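Local coordinates for protein Esterase/lipase (Lactobacillus rhamnosus, PDB 4PO3) that probably hydrolyses ester bonds as a serine esterase of the alpha/beta-hydrolase fold, here captured with a dibutoxypropyl phosphonate bound covalently in its active site, at residues G75-G80 / A204-K209; T143-G148 / K277-V282; Q165-V170 / Q215-H220. The protein carries 1 engineered substitution. All blocks are in the same frame, centred on the assembly; numbering follows the deposited sequence. Where two conformers were deposited one is given.

Contact 1: G75-G80 / A204-K209; sequences GGWFYG and AFYLDK. With HY4 ((2R)-2,3-dibutoxypropyl hydrogen (S)-propylphosphonate), chain B.
The loop 75-80, which probably supplies two N-H groups to the oxyanion hole, meets helix 200-211 through Phe78 and Tyr206, whose rings form a T-shaped (edge-to-face) pair. The edge of Phe78 points at the face of Tyr206, with centroids 4.8 Å apart and planes at 65°; Phe78 CD1 comes within 3.5 Å of Tyr206 CE1. The opposite face of Tyr206 bears on the bound phosphonate HY4, whose butoxy carbon C33 lies 3.5 Å from Tyr206 CE1, so the ring is a flat wall between loop and ligand. Its edge meets Gly76 O and, at 4.0 Å from Tyr206 CD1, Trp77 CE3. Tyr206 CG stands anti to the carbonyl carbon (chi1 -86°), which brings the ring from the helix across to the loop, and its hydroxyl is hydrogen-bonded to Trp15. Were this tyrosine an alanine, the edge of Phe78 would probably lose its aromatic face, one butoxy chain its wall and Trp15 NE1 its hydroxyl partner. Farther along Phe78, CZ touches Phe205 CE2 at 3.7 Å and the aliphatic CG of Lys209, whose ammonium group reaches a salt bridge with Glu4. Gly75 N and Gly76 N both bond to HY4 O11, at 3.0 and 2.8 Å; a CB on Gly75 would run into Tyr79 O and the preceding carbonyl oxygen, while positive phi favours glycine at Gly76. Helix 4-28 packs on Phe78, Phe205 and Tyr206, while Trp77 leans on Ala147 and Leu151 of helix 147-160, placing the contact between these helices beyond strand 66-72.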
loop_
_atom_site.group_PDB
_atom_site.type_symbol
_atom_site.label_atom_id
_atom_site.label_comp_id
_atom_site.label_asym_id
_atom_site.label_seq_id
_atom_site.Cartn_x
_atom_site.Cartn_y
_atom_site.Cartn_z
ATOM N N GLY A 75 5.134 4.542 6.279
ATOM C CA GLY A 75 5.431 5.536 7.278
ATOM C C GLY A 75 4.859 5.254 8.668
ATOM O O GLY A 75 4.629 6.156 9.450
ATOM N N GLY A 76 4.693 4.006 9.029
ATOM C CA GLY A 76 4.307 3.678 10.420
ATOM C C GLY A 76 2.994 4.220 10.899
ATOM O O GLY A 76 2.772 4.345 12.117
ATOM N N TRP A 77 2.082 4.509 9.952
ATOM C CA TRP A 77 0.741 4.997 10.235
ATOM C C TRP A 77 0.757 6.407 10.804
ATOM O O TRP A 77 -0.281 7.068 10.785
ATOM C CB TRP A 77 -0.046 4.036 11.167
ATOM C CG TRP A 77 -0.159 2.610 10.680
ATOM C CD1 TRP A 77 -1.082 2.100 9.819
ATOM C CD2 TRP A 77 0.615 1.507 11.140
ATOM N NE1 TRP A 77 -0.825 0.759 9.616
ATOM C CE2 TRP A 77 0.184 0.366 10.444
ATOM C CE3 TRP A 77 1.688 1.384 12.035
ATOM C CZ2 TRP A 77 0.751 -0.914 10.657
ATOM C CZ3 TRP A 77 2.273 0.142 12.216
ATOM C CH2 TRP A 77 1.807 -0.997 11.525
ATOM N N PHE A 78 1.958 6.903 11.217
ATOM C CA PHE A 78 2.148 8.285 11.781
ATOM C C PHE A 78 2.753 9.307 10.807
ATOM O O PHE A 78 2.782 10.514 11.084
ATOM C CB PHE A 78 3.122 8.252 13.009
ATOM C CG PHE A 78 2.495 7.749 14.296
ATOM C CD1 PHE A 78 2.438 6.399 14.597
ATOM C CD2 PHE A 78 2.063 8.657 15.241
ATOM C CE1 PHE A 78 1.883 5.960 15.817
ATOM C CE2 PHE A 78 1.466 8.247 16.430
ATOM C CZ PHE A 78 1.397 6.907 16.724
ATOM N N TYR A 79 3.171 8.839 9.646
ATOM C CA TYR A 79 3.967 9.647 8.754
ATOM C C TYR A 79 3.653 9.418 7.262
ATOM O O TYR A 79 3.309 8.298 6.818
ATOM C CB TYR A 79 5.456 9.390 9.061
ATOM C CG TYR A 79 6.421 9.874 8.001
ATOM C CD1 TYR A 79 6.988 8.982 7.117
ATOM C CD2 TYR A 79 6.754 11.219 7.876
ATOM C CE1 TYR A 79 7.842 9.413 6.090
ATOM C CE2 TYR A 79 7.590 11.666 6.849
ATOM C CZ TYR A 79 8.118 10.780 5.970
ATOM O OH TYR A 79 8.981 11.230 4.984
ATOM N N GLY A 80 3.851 10.471 6.479
ATOM C CA GLY A 80 3.761 10.348 5.009
ATOM C C GLY A 80 2.584 11.097 4.463
ATOM O O GLY A 80 1.719 11.605 5.186
ATOM N N ALA A 204 3.594 -0.912 21.918
ATOM C CA ALA A 204 2.277 -0.917 22.581
ATOM C C ALA A 204 1.541 0.391 22.323
ATOM O O ALA A 204 0.307 0.405 22.119
ATOM C CB ALA A 204 2.418 -1.185 24.087
ATOM N N PHE A 205 2.292 1.493 22.353
ATOM C CA PHE A 205 1.761 2.795 22.013
ATOM C C PHE A 205 1.214 2.830 20.578
ATOM O O PHE A 205 0.144 3.385 20.347
ATOM C CB PHE A 205 2.815 3.860 22.202
ATOM C CG PHE A 205 2.363 5.226 21.853
ATOM C CD1 PHE A 205 1.673 5.995 22.761
ATOM C CD2 PHE A 205 2.662 5.761 20.612
ATOM C CE1 PHE A 205 1.275 7.285 22.466
ATOM C CE2 PHE A 205 2.274 7.031 20.313
ATOM C CZ PHE A 205 1.593 7.806 21.226
ATOM N N TYR A 206 1.918 2.227 19.632
ATOM C CA TYR A 206 1.401 2.216 18.259
ATOM C C TYR A 206 0.031 1.464 18.177
ATOM O O TYR A 206 -0.857 1.892 17.470
ATOM C CB TYR A 206 2.385 1.529 17.322
ATOM C CG TYR A 206 3.467 2.439 16.756
ATOM C CD1 TYR A 206 3.500 2.737 15.390
ATOM C CD2 TYR A 206 4.452 2.975 17.558
ATOM C CE1 TYR A 206 4.486 3.549 14.838
ATOM C CE2 TYR A 206 5.452 3.822 17.011
ATOM C CZ TYR A 206 5.476 4.078 15.643
ATOM O OH TYR A 206 6.457 4.913 15.061
ATOM N N LEU A 207 -0.074 0.330 18.862
ATOM C CA LEU A 207 -1.217 -0.575 18.745
ATOM C C LEU A 207 -2.414 0.078 19.353
ATOM O O LEU A 207 -3.536 -0.102 18.853
ATOM C CB LEU A 207 -0.947 -1.935 19.415
ATOM C CG LEU A 207 0.152 -2.807 18.799
ATOM C CD1 LEU A 207 0.560 -4.004 19.686
ATOM C CD2 LEU A 207 -0.303 -3.255 17.413
ATOM N N ASP A 208 -2.143 0.836 20.425
ATOM C CA ASP A 208 -3.124 1.624 21.135
ATOM C C ASP A 208 -3.665 2.733 20.244
ATOM O O ASP A 208 -4.870 3.025 20.237
ATOM C CB ASP A 208 -2.429 2.258 22.356
ATOM C CG ASP A 208 -3.398 2.779 23.385
ATOM O OD1 ASP A 208 -4.415 3.383 23.006
ATOM O OD2 ASP A 208 -3.111 2.609 24.600
ATOM N N LYS A 209 -2.754 3.357 19.480
ATOM C CA LYS A 209 -3.157 4.435 18.604
ATOM C C LYS A 209 -3.908 3.894 17.373
ATOM O O LYS A 209 -4.888 4.490 16.890
ATOM C CB LYS A 209 -1.962 5.345 18.235
ATOM C CG LYS A 209 -1.436 6.228 19.336
ATOM C CD LYS A 209 -2.554 6.992 20.036
ATOM C CE LYS A 209 -1.982 7.714 21.229
ATOM N NZ LYS A 209 -3.051 8.289 22.073
HETATM O O11 HY4 B . 5.772 1.874 7.497
HETATM P P13 HY4 B . 6.980 1.005 7.749
HETATM C C3 HY4 B . 8.583 1.767 7.337
HETATM C C2 HY4 B . 8.580 3.274 7.495
HETATM C C1 HY4 B . 10.013 3.822 7.655
HETATM O O5 HY4 B . 7.109 0.310 9.240
HETATM C C6 HY4 B . 6.254 0.318 10.383
HETATM C C7 HY4 B . 7.141 0.453 11.640
HETATM O O50 HY4 B . 6.281 0.215 12.759
HETATM C C33 HY4 B . 6.562 0.808 14.056
HETATM C C30 HY4 B . 7.921 0.458 14.691
HETATM C C31 HY4 B . 8.108 0.970 16.128
HETATM C C32 HY4 B . 7.983 -0.103 17.195
HETATM C C8 HY4 B . 7.956 1.781 11.684
HETATM O O9 HY4 B . 9.384 1.673 11.373
HETATM C C26 HY4 B . 10.429 1.976 12.352
HETATM C C27 HY4 B . 10.480 3.430 12.886
HETATM C C28 HY4 B . 11.674 4.257 12.389
HETATM C C29 HY4 B . 11.880 4.177 10.887
#

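Contact 2: T143-G148 / K277-V282; sequences TGDSAG and KHVFNV. With HY4 ((2R)-2,3-dibutoxypropyl hydrogen (S)-propylphosphonate), chain B.
Ser146 and His278 meet at what is very probably the nucleophile elbow and catalytic triad of an alpha/beta-hydrolase, with Asp243 as the likely third member. The covalent link comes first: Ser146 OG is joined to P13 of the phosphonate HY4 at 1.6 Å, as expected of a serine nucleophile trapped as an adduct. Ser146 takes the strained backbone of the elbow (phi 60°, psi -119°) in the sharp turn from strand 140-145 to helix 147-160. Glycines suit the tight turn: a CB on Gly144 would run into Gly148 O, and one on Gly148 would be crowded by Asp145 O.

Among the hydrogen bonds, His278 NE2 donates to Ser146 OG over 3.0 Å, and the oxygen lies close to the imidazole plane. ND1 of the same ring bonds to Asp243, which fixes how the ring is turned. Ala147 N gives HY4 O11 a nearly straight bond of 169°; with Gly75 N and Gly76 N it makes three N-H donors on one oxygen, the pattern of an oxyanion hole.

The remaining contacts are apolar. Val279 CG1 packs 3.8 Å from Asp145 CB, and Val282 CG2 touches that same carbon, while Asp145 OD1 is bonded to Asn85. A compact apolar side chain suits the spot between Asp145 CB and the face of the histidine, for one methyl touches both: besides reaching Asp145, Val279 CG1 rests 4.0 Å above the plane of the His278 ring, over its centre.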
loop_
_atom_site.group_PDB
_atom_site.type_symbol
_atom_site.label_atom_id
_atom_site.label_comp_id
_atom_site.label_asym_id
_atom_site.label_seq_id
_atom_site.Cartn_x
_atom_site.Cartn_y
_atom_site.Cartn_z
ATOM N N THR A 143 -1.251 -2.060 -4.198
ATOM C CA THR A 143 0.043 -2.219 -3.536
ATOM C C THR A 143 0.284 -1.261 -2.439
ATOM O O THR A 143 -0.334 -0.176 -2.363
ATOM C CB THR A 143 1.209 -2.182 -4.567
ATOM O OG1 THR A 143 2.416 -2.701 -3.966
ATOM C CG2 THR A 143 1.466 -0.767 -5.112
ATOM N N GLY A 144 1.119 -1.713 -1.490
ATOM C CA GLY A 144 1.451 -0.931 -0.336
ATOM C C GLY A 144 2.751 -1.386 0.232
ATOM O O GLY A 144 3.061 -2.604 0.145
ATOM N N ASP A 145 3.498 -0.445 0.799
ATOM C CA ASP A 145 4.780 -0.750 1.443
ATOM C C ASP A 145 4.756 -0.515 2.968
ATOM O O ASP A 145 4.248 0.519 3.427
ATOM C CB ASP A 145 5.940 0.024 0.857
ATOM C CG ASP A 145 5.802 1.532 0.976
ATOM O OD1 ASP A 145 4.875 2.176 0.394
ATOM O OD2 ASP A 145 6.638 2.085 1.691
ATOM N N SER A 146 5.284 -1.492 3.721
ATOM C CA SER A 146 5.424 -1.408 5.206
ATOM C C SER A 146 4.001 -1.228 5.902
ATOM O O SER A 146 3.115 -2.068 5.729
ATOM C CB SER A 146 6.484 -0.354 5.520
ATOM O OG SER A 146 6.905 -0.354 6.897
ATOM N N ALA A 147 3.772 -0.142 6.621
ATOM C CA ALA A 147 2.402 0.169 7.097
ATOM C C ALA A 147 1.369 0.263 5.975
ATOM O O ALA A 147 0.214 -0.151 6.118
ATOM C CB ALA A 147 2.447 1.481 7.862
ATOM N N GLY A 148 1.794 0.739 4.807
ATOM C CA GLY A 148 0.926 0.727 3.666
ATOM C C GLY A 148 0.611 -0.683 3.188
ATOM O O GLY A 148 -0.484 -0.925 2.548
ATOM N N LYS A 277 17.614 -3.003 1.598
ATOM C CA LYS A 277 17.022 -2.787 2.888
ATOM C C LYS A 277 15.540 -2.557 2.770
ATOM O O LYS A 277 14.890 -2.829 1.686
ATOM C CB LYS A 277 17.669 -1.542 3.512
ATOM C CG LYS A 277 17.243 -0.274 2.738
ATOM C CD LYS A 277 17.942 1.031 3.163
ATOM C CE LYS A 277 17.446 1.560 4.503
ATOM N N HIS A 278 14.980 -2.130 3.907
ATOM C CA HIS A 278 13.606 -1.813 3.999
ATOM C C HIS A 278 13.144 -0.919 2.830
ATOM O O HIS A 278 13.565 0.129 2.572
ATOM C CB HIS A 278 13.289 -1.179 5.390
ATOM C CG HIS A 278 11.860 -1.301 5.775
ATOM N ND1 HIS A 278 11.181 -2.500 5.724
ATOM C CD2 HIS A 278 10.970 -0.382 6.216
ATOM C CE1 HIS A 278 9.931 -2.313 6.097
ATOM N NE2 HIS A 278 9.774 -1.036 6.389
ATOM N N VAL A 279 12.173 -1.444 2.172
ATOM C CA VAL A 279 11.454 -0.878 1.035
ATOM C C VAL A 279 12.347 -0.249 -0.020
ATOM O O VAL A 279 11.944 0.713 -0.624
ATOM C CB VAL A 279 10.244 0.018 1.430
ATOM C CG1 VAL A 279 9.302 -0.747 2.354
ATOM C CG2 VAL A 279 10.625 1.332 2.057
ATOM N N PHE A 280 13.510 -0.852 -0.285
ATOM C CA PHE A 280 14.472 -0.282 -1.258
ATOM C C PHE A 280 13.847 -0.044 -2.652
ATOM O O PHE A 280 14.192 0.921 -3.356
ATOM C CB PHE A 280 15.737 -1.185 -1.389
ATOM C CG PHE A 280 15.495 -2.443 -2.204
ATOM C CD1 PHE A 280 15.652 -2.432 -3.555
ATOM C CD2 PHE A 280 15.072 -3.637 -1.609
ATOM C CE1 PHE A 280 15.354 -3.552 -4.309
ATOM C CE2 PHE A 280 14.795 -4.760 -2.359
ATOM C CZ PHE A 280 14.965 -4.712 -3.732
ATOM N N ASN A 281 12.941 -0.934 -3.080
ATOM C CA ASN A 281 12.381 -0.838 -4.460
ATOM C C ASN A 281 11.377 0.314 -4.645
ATOM O O ASN A 281 11.057 0.647 -5.773
ATOM C CB ASN A 281 11.785 -2.182 -4.954
ATOM C CG ASN A 281 10.657 -2.641 -4.044
ATOM O OD1 ASN A 281 10.864 -2.849 -2.854
ATOM N ND2 ASN A 281 9.457 -2.623 -4.563
ATOM N N VAL A 282 10.888 0.879 -3.537
ATOM C CA VAL A 282 10.051 2.072 -3.505
ATOM C C VAL A 282 10.920 3.314 -3.357
ATOM O O VAL A 282 10.693 4.371 -4.010
ATOM C CB VAL A 282 9.062 1.971 -2.326
ATOM C CG1 VAL A 282 8.235 3.204 -2.150
ATOM C CG2 VAL A 282 8.134 0.765 -2.468
HETATM O O11 HY4 B . 5.772 1.874 7.497
HETATM P P13 HY4 B . 6.980 1.005 7.749
HETATM C C3 HY4 B . 8.583 1.767 7.337
HETATM C C2 HY4 B . 8.580 3.274 7.495
HETATM C C1 HY4 B . 10.013 3.822 7.655
HETATM O O5 HY4 B . 7.109 0.310 9.240
HETATM C C6 HY4 B . 6.254 0.318 10.383
HETATM C C7 HY4 B . 7.141 0.453 11.640
HETATM O O50 HY4 B . 6.281 0.215 12.759
HETATM C C33 HY4 B . 6.562 0.808 14.056
HETATM C C30 HY4 B . 7.921 0.458 14.691
HETATM C C31 HY4 B . 8.108 0.970 16.128
HETATM C C32 HY4 B . 7.983 -0.103 17.195
HETATM C C8 HY4 B . 7.956 1.781 11.684
HETATM O O9 HY4 B . 9.384 1.673 11.373
HETATM C C26 HY4 B . 10.429 1.976 12.352
HETATM C C27 HY4 B . 10.480 3.430 12.886
HETATM C C28 HY4 B . 11.674 4.257 12.389
HETATM C C29 HY4 B . 11.880 4.177 10.887
#

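Contact 3: Q165-V170 / Q215-H220; sequences QELFGV and QALVDH. Engineered in segment 215-220: Val218 (natural residue Ala).
Leu167 reaches out from the last turn of helix 162-168 and lays its CD1 methyl over one face of the His220 imidazole. This is a CH-pi contact, 3.6 Å from CD1 to the ring centroid and 27° off the ring normal, with the methyl displaced toward the ND1 side. Leu167 CG is anti to the backbone N (chi1 -171°), which sends the branch toward the histidine. The turn of the ring is fixed by a bond within its own segment: His220 ND1 donates to Ala216 O over 2.9 Å, with the oxygen 2° out of the imidazole plane. A histidine fits well here, offering an N-H at its edge to the helix carbonyl and a flat face to the leucine. The other methyl of Leu167, CD2, sits 3.9 Å from Ala216 CB, a small side chain that lets the helices come close.

Beside this pair, Phe168 brings CE2 to within 3.4 Å of Leu217 CD2, the two side chains meeting at a slant. Both are buried, so a broad ring and a branched apolar chain suit the spot. The ring edge of Phe168 also faces His220 O, a carbonyl buried here without a hydrogen-bond partner.

Behind the contact, Phe168 packs on Ile116 of helix 112-129 and Ile158 of helix 147-160, and Leu217 rests on Arg113, so the short helix 215-218 is joined to the end of helix 162-168 alongside helix 112-129.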
loop_
_atom_site.group_PDB
_atom_site.type_symbol
_atom_site.label_atom_id
_atom_site.label_comp_id
_atom_site.label_asym_id
_atom_site.label_seq_id
_atom_site.Cartn_x
_atom_site.Cartn_y
_atom_site.Cartn_z
ATOM N N GLN A 165 -16.941 -4.690 6.189
ATOM C CA GLN A 165 -17.421 -3.421 5.667
ATOM C C GLN A 165 -18.263 -2.677 6.737
ATOM O O GLN A 165 -18.122 -1.502 6.937
ATOM C CB GLN A 165 -18.214 -3.616 4.378
ATOM C CG GLN A 165 -17.356 -3.902 3.155
ATOM C CD GLN A 165 -18.118 -4.627 2.083
ATOM O OE1 GLN A 165 -19.331 -4.513 2.017
ATOM N NE2 GLN A 165 -17.442 -5.448 1.301
ATOM N N GLU A 166 -19.106 -3.420 7.443
ATOM C CA GLU A 166 -19.965 -2.863 8.430
ATOM C C GLU A 166 -19.145 -2.407 9.617
ATOM O O GLU A 166 -19.339 -1.306 10.112
ATOM C CB GLU A 166 -20.969 -3.902 8.890
ATOM C CG GLU A 166 -21.946 -4.307 7.810
ATOM C CD GLU A 166 -23.205 -3.481 7.810
ATOM O OE1 GLU A 166 -23.689 -3.070 8.879
ATOM O OE2 GLU A 166 -23.745 -3.257 6.724
ATOM N N LEU A 167 -18.194 -3.217 10.024
ATOM C CA LEU A 167 -17.370 -2.887 11.204
ATOM C C LEU A 167 -16.497 -1.661 10.950
ATOM O O LEU A 167 -16.363 -0.775 11.789
ATOM C CB LEU A 167 -16.538 -4.104 11.570
ATOM C CG LEU A 167 -15.699 -4.206 12.855
ATOM C CD1 LEU A 167 -15.106 -5.609 12.992
ATOM C CD2 LEU A 167 -14.543 -3.254 12.981
ATOM N N PHE A 168 -15.932 -1.573 9.747
ATOM C CA PHE A 168 -15.064 -0.456 9.403
ATOM C C PHE A 168 -15.800 0.799 8.925
ATOM O O PHE A 168 -15.179 1.797 8.622
ATOM C CB PHE A 168 -13.991 -0.957 8.387
ATOM C CG PHE A 168 -12.840 -1.667 9.077
ATOM C CD1 PHE A 168 -12.812 -3.057 9.199
ATOM C CD2 PHE A 168 -11.775 -0.933 9.619
ATOM C CE1 PHE A 168 -11.771 -3.696 9.874
ATOM C CE2 PHE A 168 -10.750 -1.582 10.315
ATOM C CZ PHE A 168 -10.727 -2.942 10.415
ATOM N N GLY A 169 -17.103 0.675 8.767
ATOM C CA GLY A 169 -17.997 1.696 8.218
ATOM C C GLY A 169 -17.674 2.142 6.818
ATOM O O GLY A 169 -17.714 3.352 6.513
ATOM N N VAL A 170 -17.395 1.165 5.942
ATOM C CA VAL A 170 -17.193 1.456 4.541
ATOM C C VAL A 170 -18.117 0.660 3.670
ATOM O O VAL A 170 -18.677 -0.316 4.094
ATOM C CB VAL A 170 -15.748 1.271 4.109
ATOM C CG1 VAL A 170 -14.853 2.216 4.884
ATOM C CG2 VAL A 170 -15.265 -0.157 4.326
ATOM N N GLN A 215 -12.383 -2.196 20.834
ATOM C CA GLN A 215 -12.022 -3.613 20.891
ATOM C C GLN A 215 -12.295 -4.337 19.576
ATOM O O GLN A 215 -11.643 -5.305 19.300
ATOM C CB GLN A 215 -12.702 -4.345 22.027
ATOM C CG GLN A 215 -12.244 -3.839 23.365
ATOM C CD GLN A 215 -10.779 -4.062 23.624
ATOM O OE1 GLN A 215 -10.331 -5.171 23.566
ATOM N NE2 GLN A 215 -10.057 -3.028 23.908
ATOM N N ALA A 216 -13.257 -3.851 18.798
ATOM C CA ALA A 216 -13.516 -4.384 17.478
ATOM C C ALA A 216 -12.270 -4.133 16.558
ATOM O O ALA A 216 -11.982 -4.967 15.751
ATOM C CB ALA A 216 -14.743 -3.761 16.844
ATOM N N LEU A 217 -11.552 -3.034 16.752
ATOM C CA LEU A 217 -10.326 -2.803 15.980
ATOM C C LEU A 217 -9.168 -3.633 16.513
ATOM O O LEU A 217 -8.366 -4.192 15.713
ATOM C CB LEU A 217 -9.993 -1.323 15.864
ATOM C CG LEU A 217 -10.965 -0.433 15.085
ATOM C CD1 LEU A 217 -10.409 0.986 15.149
ATOM C CD2 LEU A 217 -11.137 -0.899 13.654
ATOM N N VAL A 218 -9.090 -3.782 17.848
ATOM C CA VAL A 218 -8.079 -4.668 18.411
ATOM C C VAL A 218 -8.196 -6.060 17.767
ATOM O O VAL A 218 -7.188 -6.652 17.416
ATOM C CB VAL A 218 -8.185 -4.744 19.950
ATOM C CG1 VAL A 218 -7.354 -5.883 20.552
ATOM C CG2 VAL A 218 -7.867 -3.408 20.577
ATOM N N ASP A 219 -9.416 -6.556 17.614
ATOM C CA ASP A 219 -9.696 -7.906 17.118
ATOM C C ASP A 219 -9.649 -7.983 15.626
ATOM O O ASP A 219 -9.884 -9.057 15.033
ATOM C CB ASP A 219 -11.089 -8.328 17.587
ATOM C CG ASP A 219 -11.172 -8.485 19.103
ATOM O OD1 ASP A 219 -10.118 -8.519 19.752
ATOM O OD2 ASP A 219 -12.299 -8.564 19.580
ATOM N N HIS A 220 -9.369 -6.843 14.981
ATOM C CA HIS A 220 -9.310 -6.789 13.538
ATOM C C HIS A 220 -8.153 -5.965 13.008
ATOM O O HIS A 220 -8.264 -5.402 11.942
ATOM C CB HIS A 220 -10.652 -6.367 12.938
ATOM C CG HIS A 220 -11.725 -7.384 13.126
ATOM N ND1 HIS A 220 -12.571 -7.356 14.207
ATOM C CD2 HIS A 220 -12.038 -8.509 12.433
ATOM C CE1 HIS A 220 -13.396 -8.392 14.161
ATOM N NE2 HIS A 220 -13.107 -9.095 13.071
#

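In the fold
Contacts 1 and 2 share the bound HY4: the loop 75-80 and the turn 143-148 together surround its phosphonyl oxygen with N-H donors, and contact 2 adds the covalent serine and its histidine. Their centres are about 16 Å apart, yet they touch directly, Ala147 CB lying 3.6 Å from Gly76 N. Helix 200-211 of contact 1 walls one of the ligand's two butoxy chains, away from the phosphorus. Contact 3 stands apart as structural packing, its centre about 17 Å from that of contact 1 and about 25 Å from that of contact 2. The chain connects it to both: helix 215-218 follows helix 200-211, and helix 162-168 follows helix 147-160.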